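PDB 6KBH: cytochrome P450 monooxygenase from Rhodococcus sp. ECU0066, which probably carries out haem-dependent monooxygenation, with an FMN group and a [2Fe-2S] cluster in the same chain likely supplying the electrons. Local coordinates for residues 537-541 with 550-554; 473-479 with 558-564; 501-505 with 528-534. Residues are numbered along the deposited sequence.

Contact 1. Residues 537-541 with 550-554. With FMN (flavin mononucleotide), chain B.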
loop_
_atom_site.group_PDB
_atom_site.type_symbol
_atom_site.label_atom_id
_atom_site.label_comp_id
_atom_site.label_asym_id
_atom_site.label_seq_id
_atom_site.Cartn_x
_atom_site.Cartn_y
_atom_site.Cartn_z
ATOM N N ALA A 537 -27.282 -8.026 -8.545
ATOM C CA ALA A 537 -27.906 -8.569 -9.750
ATOM C C ALA A 537 -27.106 -8.133 -10.975
ATOM O O ALA A 537 -27.443 -7.135 -11.608
ATOM C CB ALA A 537 -29.365 -8.135 -9.847
ATOM N N VAL A 538 -26.081 -8.897 -11.339
ATOM C CA VAL A 538 -25.169 -8.482 -12.401
ATOM C C VAL A 538 -25.766 -8.797 -13.769
ATOM O O VAL A 538 -26.354 -9.864 -13.983
ATOM C CB VAL A 538 -23.797 -9.154 -12.222
ATOM C CG1 VAL A 538 -23.947 -10.659 -12.246
ATOM C CG2 VAL A 538 -22.824 -8.684 -13.296
ATOM N N LEU A 539 -25.615 -7.859 -14.702
ATOM C CA LEU A 539 -26.030 -8.038 -16.088
ATOM C C LEU A 539 -24.833 -8.428 -16.948
ATOM O O LEU A 539 -23.731 -7.898 -16.776
ATOM C CB LEU A 539 -26.673 -6.757 -16.634
ATOM C CG LEU A 539 -26.629 -6.494 -18.146
ATOM C CD1 LEU A 539 -27.472 -7.504 -18.913
ATOM C CD2 LEU A 539 -27.066 -5.073 -18.478
ATOM N N HIS A 540 -25.056 -9.365 -17.871
ATOM C CA HIS A 540 -24.059 -9.710 -18.885
ATOM C C HIS A 540 -24.018 -8.579 -19.892
ATOM O O HIS A 540 -24.851 -8.510 -20.798
ATOM C CB HIS A 540 -24.401 -11.024 -19.578
ATOM C CG HIS A 540 -23.209 -11.774 -20.092
ATOM N ND1 HIS A 540 -22.204 -11.173 -20.818
ATOM C CD2 HIS A 540 -22.879 -13.084 -20.008
ATOM C CE1 HIS A 540 -21.298 -12.078 -21.145
ATOM N NE2 HIS A 540 -21.683 -13.246 -20.664
ATOM N N ASP A 541 -23.062 -7.675 -19.733
ATOM C CA ASP A 541 -22.872 -6.646 -20.739
ATOM C C ASP A 541 -22.492 -7.307 -22.056
ATOM O O ASP A 541 -21.499 -8.043 -22.126
ATOM C CB ASP A 541 -21.794 -5.661 -20.288
ATOM C CG ASP A 541 -21.912 -4.316 -20.973
ATOM O OD1 ASP A 541 -22.802 -4.164 -21.839
ATOM O OD2 ASP A 541 -21.115 -3.412 -20.646
ATOM N N TRP A 550 -16.851 -12.617 -16.705
ATOM C CA TRP A 550 -16.303 -13.532 -15.710
ATOM C C TRP A 550 -17.376 -14.027 -14.749
ATOM O O TRP A 550 -17.418 -15.219 -14.417
ATOM C CB TRP A 550 -15.169 -12.870 -14.926
ATOM C CG TRP A 550 -14.570 -13.844 -13.972
ATOM C CD1 TRP A 550 -13.588 -14.750 -14.238
ATOM C CD2 TRP A 550 -14.970 -14.073 -12.613
ATOM N NE1 TRP A 550 -13.330 -15.511 -13.123
ATOM C CE2 TRP A 550 -14.166 -15.115 -12.113
ATOM C CE3 TRP A 550 -15.919 -13.488 -11.768
ATOM C CZ2 TRP A 550 -14.281 -15.585 -10.806
ATOM C CZ3 TRP A 550 -16.031 -13.956 -10.471
ATOM C CH2 TRP A 550 -15.217 -14.993 -10.003
ATOM N N ILE A 551 -18.247 -13.130 -14.288
ATOM C CA ILE A 551 -19.276 -13.525 -13.329
ATOM C C ILE A 551 -20.225 -14.542 -13.947
ATOM O O ILE A 551 -20.617 -15.524 -13.303
ATOM C CB ILE A 551 -20.037 -12.290 -12.815
ATOM C CG1 ILE A 551 -19.107 -11.374 -12.025
ATOM C CG2 ILE A 551 -21.196 -12.725 -11.953
ATOM C CD1 ILE A 551 -19.720 -10.030 -11.718
ATOM N N HIS A 552 -20.606 -14.329 -15.204
ATOM C CA HIS A 552 -21.527 -15.241 -15.872
ATOM C C HIS A 552 -20.844 -16.527 -16.316
ATOM O O HIS A 552 -21.481 -17.586 -16.335
ATOM C CB HIS A 552 -22.156 -14.556 -17.085
ATOM C CG HIS A 552 -22.963 -13.342 -16.749
ATOM N ND1 HIS A 552 -24.286 -13.205 -17.107
ATOM C CD2 HIS A 552 -22.637 -12.215 -16.075
ATOM C CE1 HIS A 552 -24.738 -12.043 -16.671
ATOM N NE2 HIS A 552 -23.756 -11.421 -16.047
ATOM N N THR A 553 -19.561 -16.459 -16.669
ATOM C CA THR A 553 -18.908 -17.580 -17.332
ATOM C C THR A 553 -18.186 -18.526 -16.378
ATOM O O THR A 553 -18.150 -19.732 -16.641
ATOM C CB THR A 553 -17.930 -17.064 -18.400
ATOM O OG1 THR A 553 -17.649 -18.107 -19.338
ATOM C CG2 THR A 553 -16.618 -16.574 -17.787
ATOM N N GLU A 554 -17.620 -18.030 -15.268
ATOM C CA GLU A 554 -16.720 -18.876 -14.491
ATOM C C GLU A 554 -16.920 -18.769 -12.981
ATOM O O GLU A 554 -16.046 -19.209 -12.223
ATOM C CB GLU A 554 -15.260 -18.562 -14.837
ATOM C CG GLU A 554 -14.673 -19.478 -15.899
ATOM C CD GLU A 554 -13.263 -19.089 -16.285
ATOM O OE1 GLU A 554 -12.914 -17.899 -16.137
ATOM O OE2 GLU A 554 -12.502 -19.972 -16.735
HETATM N N1 FMN B . -21.032 0.828 -11.746
HETATM C C2 FMN B . -20.750 1.811 -10.879
HETATM O O2 FMN B . -19.783 2.600 -11.137
HETATM N N3 FMN B . -21.446 1.993 -9.749
HETATM C C4 FMN B . -22.470 1.160 -9.472
HETATM O O4 FMN B . -23.191 1.323 -8.337
HETATM C C4A FMN B . -22.787 0.131 -10.356
HETATM N N5 FMN B . -23.809 -0.691 -10.067
HETATM C C5A FMN B . -24.100 -1.679 -10.922
HETATM C C6 FMN B . -25.158 -2.507 -10.597
HETATM C C7 FMN B . -25.504 -3.537 -11.440
HETATM C C7M FMN B . -26.701 -4.389 -10.950
HETATM C C8 FMN B . -24.800 -3.755 -12.631
HETATM C C8M FMN B . -25.140 -4.881 -13.587
HETATM C C9 FMN B . -23.746 -2.911 -12.963
HETATM C C9A FMN B . -23.377 -1.872 -12.104
HETATM N N10 FMN B . -22.354 -1.038 -12.395
HETATM C C10 FMN B . -22.048 -0.037 -11.523
HETATM C "C1'" FMN B . -21.519 -1.208 -13.626
HETATM C "C2'" FMN B . -20.393 -2.189 -13.421
HETATM O "O2'" FMN B . -19.426 -1.751 -12.557
HETATM C "C3'" FMN B . -19.737 -2.544 -14.731
HETATM O "O3'" FMN B . -19.262 -1.434 -15.446
HETATM C "C4'" FMN B . -20.684 -3.384 -15.615
HETATM O "O4'" FMN B . -21.385 -4.429 -15.056
HETATM C "C5'" FMN B . -19.907 -4.097 -16.763
HETATM O "O5'" FMN B . -18.624 -4.686 -16.434
HETATM P P FMN B . -17.655 -5.064 -17.609
HETATM O O1P FMN B . -16.233 -5.098 -17.111
HETATM O O2P FMN B . -17.981 -6.416 -18.160
HETATM O O3P FMN B . -17.817 -4.031 -18.679
#
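His-552 is the centre of this contact. From helix 547-554 its imidazole reaches across to the backbone of the loop that follows strand 533-536. The CB of His-540 sits over one face of the ring, 3.4 Å from its centroid in a CH-pi contact and only 3.1 Å from His-552 CE1. The ring also lies against the peptide linking Leu-539 to His-540, with Leu-539 C 3.3 Å from His-552 NE2. That nitrogen is 3.0 Å from His-540 N as well, but the angle is too poor, and no hydrogen bond joins the two segments; the loop's weak one to the helix, Asp-541 N to Ser-548 OG, lies nearer the helix start. The two imidazoles approach obliquely, their centroids 4.3 Å apart and their planes at 59°.

Val-538 makes the apolar half of the interface. Its CB points at the helix, and CG1 meets Ile-551 CG2 at 3.5 Å. Ile-551 and His-552 also rest on strand 489-496, through Ile-492 and Leu-490, and the backbones of Val-538 and His-540 hydrogen-bond to those of Leu-490 and, just ahead of the strand, Asp-488, so strand 489-496 backs both segments.

The loop also meets the flavin. Ala-537 O is 2.9 Å from FMN C7M, and Leu-539 N is 3.2 Å from FMN C8M, which places the dimethylbenzene edge of the isoalloxazine against this backbone. Near the start of the helix, the backbone nitrogens of Gly-547 and Ser-548 hydrogen-bond to FMN. This arrangement is consistent with the flavin-binding barrel of phthalate dioxygenase reductase-like proteins.

Contact 2. Residues 473-479 with 558-564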
loop_
_atom_site.group_PDB
_atom_site.type_symbol
_atom_site.label_atom_id
_atom_site.label_comp_id
_atom_site.label_asym_id
_atom_site.label_seq_id
_atom_site.Cartn_x
_atom_site.Cartn_y
_atom_site.Cartn_z
ATOM N N ILE A 473 -8.349 -3.290 2.595
ATOM C CA ILE A 473 -9.106 -4.112 3.533
ATOM C C ILE A 473 -10.350 -4.640 2.838
ATOM O O ILE A 473 -11.018 -3.919 2.086
ATOM C CB ILE A 473 -9.481 -3.329 4.806
ATOM C CG1 ILE A 473 -10.418 -2.158 4.486
ATOM C CG2 ILE A 473 -8.239 -2.878 5.544
ATOM C CD1 ILE A 473 -11.158 -1.627 5.697
ATOM N N ALA A 474 -10.666 -5.908 3.072
ATOM C CA ALA A 474 -11.834 -6.455 2.410
ATOM C C ALA A 474 -12.285 -7.715 3.116
ATOM O O ALA A 474 -11.492 -8.416 3.749
ATOM C CB ALA A 474 -11.559 -6.757 0.945
ATOM N N ARG A 475 -13.567 -8.000 2.976
ATOM C CA ARG A 475 -14.157 -9.233 3.456
ATOM C C ARG A 475 -14.232 -10.200 2.282
ATOM O O ARG A 475 -14.668 -9.822 1.195
ATOM C CB ARG A 475 -15.542 -8.959 4.027
ATOM C CG ARG A 475 -15.511 -7.945 5.150
ATOM C CD ARG A 475 -16.811 -7.174 5.240
ATOM N NE ARG A 475 -17.710 -7.736 6.250
ATOM C CZ ARG A 475 -18.012 -7.161 7.413
ATOM N NH1 ARG A 475 -17.478 -5.995 7.755
ATOM N NH2 ARG A 475 -18.852 -7.763 8.244
ATOM N N THR A 476 -13.769 -11.426 2.483
ATOM C CA THR A 476 -13.885 -12.449 1.448
ATOM C C THR A 476 -15.151 -13.243 1.737
ATOM O O THR A 476 -15.168 -14.127 2.600
ATOM C CB THR A 476 -12.651 -13.338 1.410
ATOM O OG1 THR A 476 -12.799 -14.405 2.358
ATOM C CG2 THR A 476 -11.416 -12.517 1.744
ATOM N N MET A 477 -16.224 -12.907 1.028
ATOM C CA MET A 477 -17.486 -13.598 1.209
ATOM C C MET A 477 -17.590 -14.792 0.266
ATOM O O MET A 477 -16.788 -14.970 -0.653
ATOM C CB MET A 477 -18.670 -12.652 0.998
ATOM C CG MET A 477 -18.766 -11.504 1.988
ATOM S SD MET A 477 -19.635 -10.110 1.285
ATOM C CE MET A 477 -21.062 -10.074 2.289
ATOM N N ALA A 478 -18.605 -15.614 0.508
ATOM C CA ALA A 478 -18.863 -16.805 -0.278
ATOM C C ALA A 478 -20.186 -16.649 -1.007
ATOM O O ALA A 478 -21.125 -16.024 -0.499
ATOM C CB ALA A 478 -18.893 -18.062 0.605
ATOM N N VAL A 479 -20.248 -17.211 -2.208
ATOM C CA VAL A 479 -21.459 -17.175 -3.019
ATOM C C VAL A 479 -22.309 -18.388 -2.655
ATOM O O VAL A 479 -21.931 -19.531 -2.932
ATOM C CB VAL A 479 -21.133 -17.141 -4.520
ATOM C CG1 VAL A 479 -20.100 -18.203 -4.895
ATOM C CG2 VAL A 479 -22.401 -17.301 -5.337
ATOM N N GLY A 558 -20.167 -21.780 -4.065
ATOM C CA GLY A 558 -19.050 -22.232 -3.269
ATOM C C GLY A 558 -17.762 -21.470 -3.481
ATOM O O GLY A 558 -16.822 -21.646 -2.695
ATOM N N ALA A 559 -17.678 -20.646 -4.522
ATOM C CA ALA A 559 -16.520 -19.787 -4.695
ATOM C C ALA A 559 -16.520 -18.685 -3.636
ATOM O O ALA A 559 -17.504 -18.468 -2.921
ATOM C CB ALA A 559 -16.509 -19.174 -6.094
ATOM N N THR A 560 -15.399 -17.984 -3.529
ATOM C CA THR A 560 -15.315 -16.847 -2.627
ATOM C C THR A 560 -14.700 -15.658 -3.346
ATOM O O THR A 560 -13.712 -15.798 -4.066
ATOM C CB THR A 560 -14.512 -17.166 -1.357
ATOM O OG1 THR A 560 -13.236 -17.729 -1.700
ATOM C CG2 THR A 560 -15.293 -18.123 -0.475
ATOM N N LEU A 561 -15.295 -14.499 -3.140
ATOM C CA LEU A 561 -14.925 -13.278 -3.814
ATOM C C LEU A 561 -14.518 -12.270 -2.748
ATOM O O LEU A 561 -15.157 -12.166 -1.701
ATOM C CB LEU A 561 -16.105 -12.710 -4.606
ATOM C CG LEU A 561 -16.442 -13.294 -5.977
ATOM C CD1 LEU A 561 -17.796 -12.776 -6.441
ATOM C CD2 LEU A 561 -15.372 -12.945 -6.962
ATOM N N ARG A 562 -13.460 -11.522 -3.025
ATOM C CA ARG A 562 -13.084 -10.386 -2.203
ATOM C C ARG A 562 -14.004 -9.217 -2.537
ATOM O O ARG A 562 -14.226 -8.896 -3.705
ATOM C CB ARG A 562 -11.620 -9.996 -2.431
ATOM C CG ARG A 562 -11.325 -8.566 -2.073
ATOM C CD ARG A 562 -9.886 -8.399 -1.589
ATOM N NE ARG A 562 -8.967 -8.003 -2.657
ATOM C CZ ARG A 562 -8.609 -6.747 -2.921
ATOM N NH1 ARG A 562 -9.070 -5.744 -2.188
ATOM N NH2 ARG A 562 -7.773 -6.494 -3.911
ATOM N N VAL A 563 -14.559 -8.589 -1.512
ATOM C CA VAL A 563 -15.632 -7.624 -1.678
ATOM C C VAL A 563 -15.445 -6.547 -0.627
ATOM O O VAL A 563 -15.410 -6.843 0.574
ATOM C CB VAL A 563 -17.003 -8.305 -1.562
ATOM C CG1 VAL A 563 -17.062 -9.236 -0.374
ATOM C CG2 VAL A 563 -18.100 -7.295 -1.490
ATOM N N ARG A 564 -15.308 -5.305 -1.077
ATOM C CA ARG A 564 -14.854 -4.202 -0.237
ATOM C C ARG A 564 -16.036 -3.318 0.123
ATOM O O ARG A 564 -16.728 -2.818 -0.769
ATOM C CB ARG A 564 -13.770 -3.405 -0.959
ATOM C CG ARG A 564 -12.582 -4.277 -1.320
ATOM C CD ARG A 564 -11.302 -3.487 -1.503
ATOM N NE ARG A 564 -11.260 -2.754 -2.764
ATOM C CZ ARG A 564 -11.071 -3.317 -3.953
ATOM N NH1 ARG A 564 -10.927 -4.632 -4.063
ATOM N NH2 ARG A 564 -11.038 -2.560 -5.039
#
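Strands 475-479 and 560-564 run antiparallel, with Arg-475/Val-563 and Met-477/Leu-561 as hydrogen-bonded pairs, although Met-477 N to Leu-561 O (3.0 Å) is weak. The side chains of these four residues share one face. Met-477, with chi1 m and chi2 t, brings SD to 3.2 Å from Val-563 CG1, while the p rotamer of Val-563 tucks that same CG1 to 2.9 Å from Arg-475 O. The side-chain end of Arg-475 turns away, its NH2 in a weak hydrogen bond to Pro-501 O and a long, weak ion pair with Asp-496.

On the other face, shared with Thr-476 and Arg-562, Ala-478 CB touches Thr-560 CG2 at 3.8 Å. At the Arg-564 end, Ala-474 CB lies 3.5 Å from both Arg-562 CD and Arg-564 CG. Arg-562 (chi1 t) and Arg-564 (chi1 m) both reach salt bridges with Asp-514; their NH1 atoms, 2.9 Å apart, are two donors not bonded to each other. Arg-564 also bridges to Asp-734 of the [2Fe-2S] pocket. At the other end, Gly-558 N (phi 88°) donates to Val-479 O at 3.1 Å.

This pair is central in the antiparallel sheet, between strand 489-496, beside 475-486, and strand 510-515, beside 560-567.

Contact 3. Residues 501-505 with 528-534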
loop_
_atom_site.group_PDB
_atom_site.type_symbol
_atom_site.label_atom_id
_atom_site.label_comp_id
_atom_site.label_asym_id
_atom_site.label_seq_id
_atom_site.Cartn_x
_atom_site.Cartn_y
_atom_site.Cartn_z
ATOM N N PRO A 501 -21.524 -10.134 11.826
ATOM C CA PRO A 501 -22.491 -9.432 10.973
ATOM C C PRO A 501 -21.876 -8.347 10.102
ATOM O O PRO A 501 -20.878 -7.711 10.453
ATOM C CB PRO A 501 -23.477 -8.835 11.985
ATOM C CG PRO A 501 -23.399 -9.748 13.162
ATOM C CD PRO A 501 -21.940 -10.138 13.238
ATOM N N LEU A 502 -22.512 -8.142 8.953
ATOM C CA LEU A 502 -22.155 -7.219 7.891
ATOM C C LEU A 502 -22.636 -5.807 8.231
ATOM O O LEU A 502 -23.611 -5.639 8.971
ATOM C CB LEU A 502 -22.780 -7.668 6.571
ATOM C CG LEU A 502 -22.461 -9.023 5.922
ATOM C CD1 LEU A 502 -22.835 -10.222 6.782
ATOM C CD2 LEU A 502 -23.212 -9.097 4.618
ATOM N N PRO A 503 -21.969 -4.780 7.704
ATOM C CA PRO A 503 -22.373 -3.401 8.002
ATOM C C PRO A 503 -23.812 -3.108 7.602
ATOM O O PRO A 503 -24.400 -3.756 6.734
ATOM C CB PRO A 503 -21.395 -2.561 7.173
ATOM C CG PRO A 503 -20.189 -3.419 7.045
ATOM C CD PRO A 503 -20.698 -4.832 6.958
ATOM N N LYS A 504 -24.380 -2.109 8.270
ATOM C CA LYS A 504 -25.631 -1.524 7.818
ATOM C C LYS A 504 -25.373 -0.708 6.559
ATOM O O LYS A 504 -24.328 -0.067 6.422
ATOM C CB LYS A 504 -26.227 -0.636 8.910
ATOM C CG LYS A 504 -26.596 -1.375 10.188
ATOM C CD LYS A 504 -26.300 -0.534 11.423
ATOM C CE LYS A 504 -26.536 -1.324 12.702
ATOM N NZ LYS A 504 -27.968 -1.309 13.112
ATOM N N TRP A 505 -26.322 -0.742 5.627
ATOM C CA TRP A 505 -26.197 0.016 4.391
ATOM C C TRP A 505 -27.543 0.627 4.035
ATOM O O TRP A 505 -28.585 -0.017 4.186
ATOM C CB TRP A 505 -25.689 -0.861 3.236
ATOM C CG TRP A 505 -26.492 -2.107 3.010
ATOM C CD1 TRP A 505 -26.292 -3.329 3.586
ATOM C CD2 TRP A 505 -27.617 -2.255 2.135
ATOM N NE1 TRP A 505 -27.227 -4.226 3.127
ATOM C CE2 TRP A 505 -28.052 -3.592 2.236
ATOM C CE3 TRP A 505 -28.302 -1.386 1.279
ATOM C CZ2 TRP A 505 -29.139 -4.080 1.512
ATOM C CZ3 TRP A 505 -29.381 -1.873 0.562
ATOM C CH2 TRP A 505 -29.789 -3.207 0.683
ATOM N N PRO A 528 -32.084 -5.091 3.439
ATOM C CA PRO A 528 -31.151 -4.509 4.418
ATOM C C PRO A 528 -31.261 -5.137 5.795
ATOM O O PRO A 528 -30.241 -5.322 6.468
ATOM C CB PRO A 528 -31.542 -3.022 4.435
ATOM C CG PRO A 528 -32.334 -2.805 3.177
ATOM C CD PRO A 528 -33.043 -4.098 2.928
ATOM N N HIS A 529 -32.477 -5.475 6.231
ATOM C CA HIS A 529 -32.670 -6.059 7.553
ATOM C C HIS A 529 -32.040 -7.438 7.667
ATOM O O HIS A 529 -31.813 -7.914 8.785
ATOM C CB HIS A 529 -34.160 -6.127 7.874
ATOM C CG HIS A 529 -34.860 -4.811 7.740
ATOM N ND1 HIS A 529 -36.231 -4.700 7.668
ATOM C CD2 HIS A 529 -34.374 -3.549 7.664
ATOM C CE1 HIS A 529 -36.561 -3.426 7.553
ATOM N NE2 HIS A 529 -35.452 -2.707 7.548
ATOM N N ASP A 530 -31.763 -8.089 6.542
ATOM C CA ASP A 530 -30.969 -9.309 6.532
ATOM C C ASP A 530 -29.504 -8.903 6.505
ATOM O O ASP A 530 -28.995 -8.438 5.479
ATOM C CB ASP A 530 -31.318 -10.197 5.342
ATOM C CG ASP A 530 -30.648 -11.544 5.427
ATOM O OD1 ASP A 530 -29.909 -11.750 6.406
ATOM O OD2 ASP A 530 -30.847 -12.388 4.531
ATOM N N ARG A 531 -28.827 -9.076 7.632
ATOM C CA ARG A 531 -27.444 -8.650 7.778
ATOM C C ARG A 531 -26.513 -9.839 7.985
ATOM O O ARG A 531 -25.504 -9.752 8.688
ATOM C CB ARG A 531 -27.330 -7.636 8.910
ATOM C CG ARG A 531 -28.404 -6.562 8.813
ATOM C CD ARG A 531 -27.803 -5.174 8.828
ATOM N NE ARG A 531 -26.708 -5.091 9.787
ATOM C CZ ARG A 531 -26.867 -5.134 11.106
ATOM N NH1 ARG A 531 -28.080 -5.251 11.632
ATOM N NH2 ARG A 531 -25.810 -5.056 11.900
ATOM N N THR A 532 -26.851 -10.963 7.358
ATOM C CA THR A 532 -25.885 -12.012 7.069
ATOM C C THR A 532 -25.526 -12.074 5.591
ATOM O O THR A 532 -24.680 -12.897 5.212
ATOM C CB THR A 532 -26.392 -13.386 7.538
ATOM O OG1 THR A 532 -25.578 -14.408 6.950
ATOM C CG2 THR A 532 -27.828 -13.625 7.121
ATOM N N THR A 533 -26.118 -11.204 4.755
ATOM C CA THR A 533 -25.912 -11.263 3.308
ATOM C C THR A 533 -25.978 -9.925 2.581
ATOM O O THR A 533 -26.580 -8.946 3.038
ATOM C CB THR A 533 -26.946 -12.145 2.617
ATOM O OG1 THR A 533 -28.219 -12.017 3.269
ATOM C CG2 THR A 533 -26.471 -13.576 2.519
ATOM N N PHE A 534 -25.388 -9.952 1.389
ATOM C CA PHE A 534 -25.562 -8.960 0.345
ATOM C C PHE A 534 -26.104 -9.653 -0.900
ATOM O O PHE A 534 -25.792 -10.819 -1.162
ATOM C CB PHE A 534 -24.239 -8.277 0.023
ATOM C CG PHE A 534 -23.760 -7.354 1.098
ATOM C CD1 PHE A 534 -24.652 -6.735 1.954
ATOM C CD2 PHE A 534 -22.409 -7.112 1.256
ATOM C CE1 PHE A 534 -24.202 -5.887 2.945
ATOM C CE2 PHE A 534 -21.953 -6.268 2.233
ATOM C CZ PHE A 534 -22.847 -5.654 3.083
#
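Leu-502 and Trp-505 close over Phe-534 at strand 533-536 of the flavin-binding barrel, where the connection between strands 489-496 and 510-515 folds onto the chain entering strand 533-536. Leu-502 CD2 stands almost on the normal of the Phe-534 ring, 3.6 Å from its centroid, a CH-pi contact. Trp-505 approaches the same phenyl obliquely, with its CD1 3.4 Å from Phe-534 CE1. The far end of the indole takes up Pro-528, whose CG lies over the face of the six-membered ring and 3.6 Å from Trp-505 CH2.

Farther out, the aliphatic part of Lys-504 covers one face of the Arg-531 guanidinium, Lys-504 CG being 3.7 Å from Arg-531 NE. Asp-530 OD1 accepts from Thr-532 N in what fits an Asx turn, though the place of OD1 is less certain. At the polar edge Leu-502 and Arg-531 are joined by two hydrogen bonds: a weak one from Leu-502 N to Arg-531 O at 3.4 Å, and a better one from Arg-531 NE to Leu-502 O at 3.2 Å.

In the fold
All three contacts belong to the flavin-binding part of the reductase. Contacts 2 and 3 have centres about 14 Å apart and share an apolar core: Met-477 CE lies 3.3 Å from Leu-502 CD2 and 3.4 Å from Phe-534 CD2. Contact 1 joins contact 2 where Trp-550 CH2 meets Leu-561 CD2 at 3.7 Å, their centres being about 16 Å apart, whereas it follows contact 3 in sequence without otherwise touching it. Contact 1 borders FMN directly. The side chain of Trp-505 in contact 3 stays about 11 Å from the flavin, and that of Arg-564 in contact 2 comes within about 9 Å of the [2Fe-2S] cluster and about 11 Å of FMN.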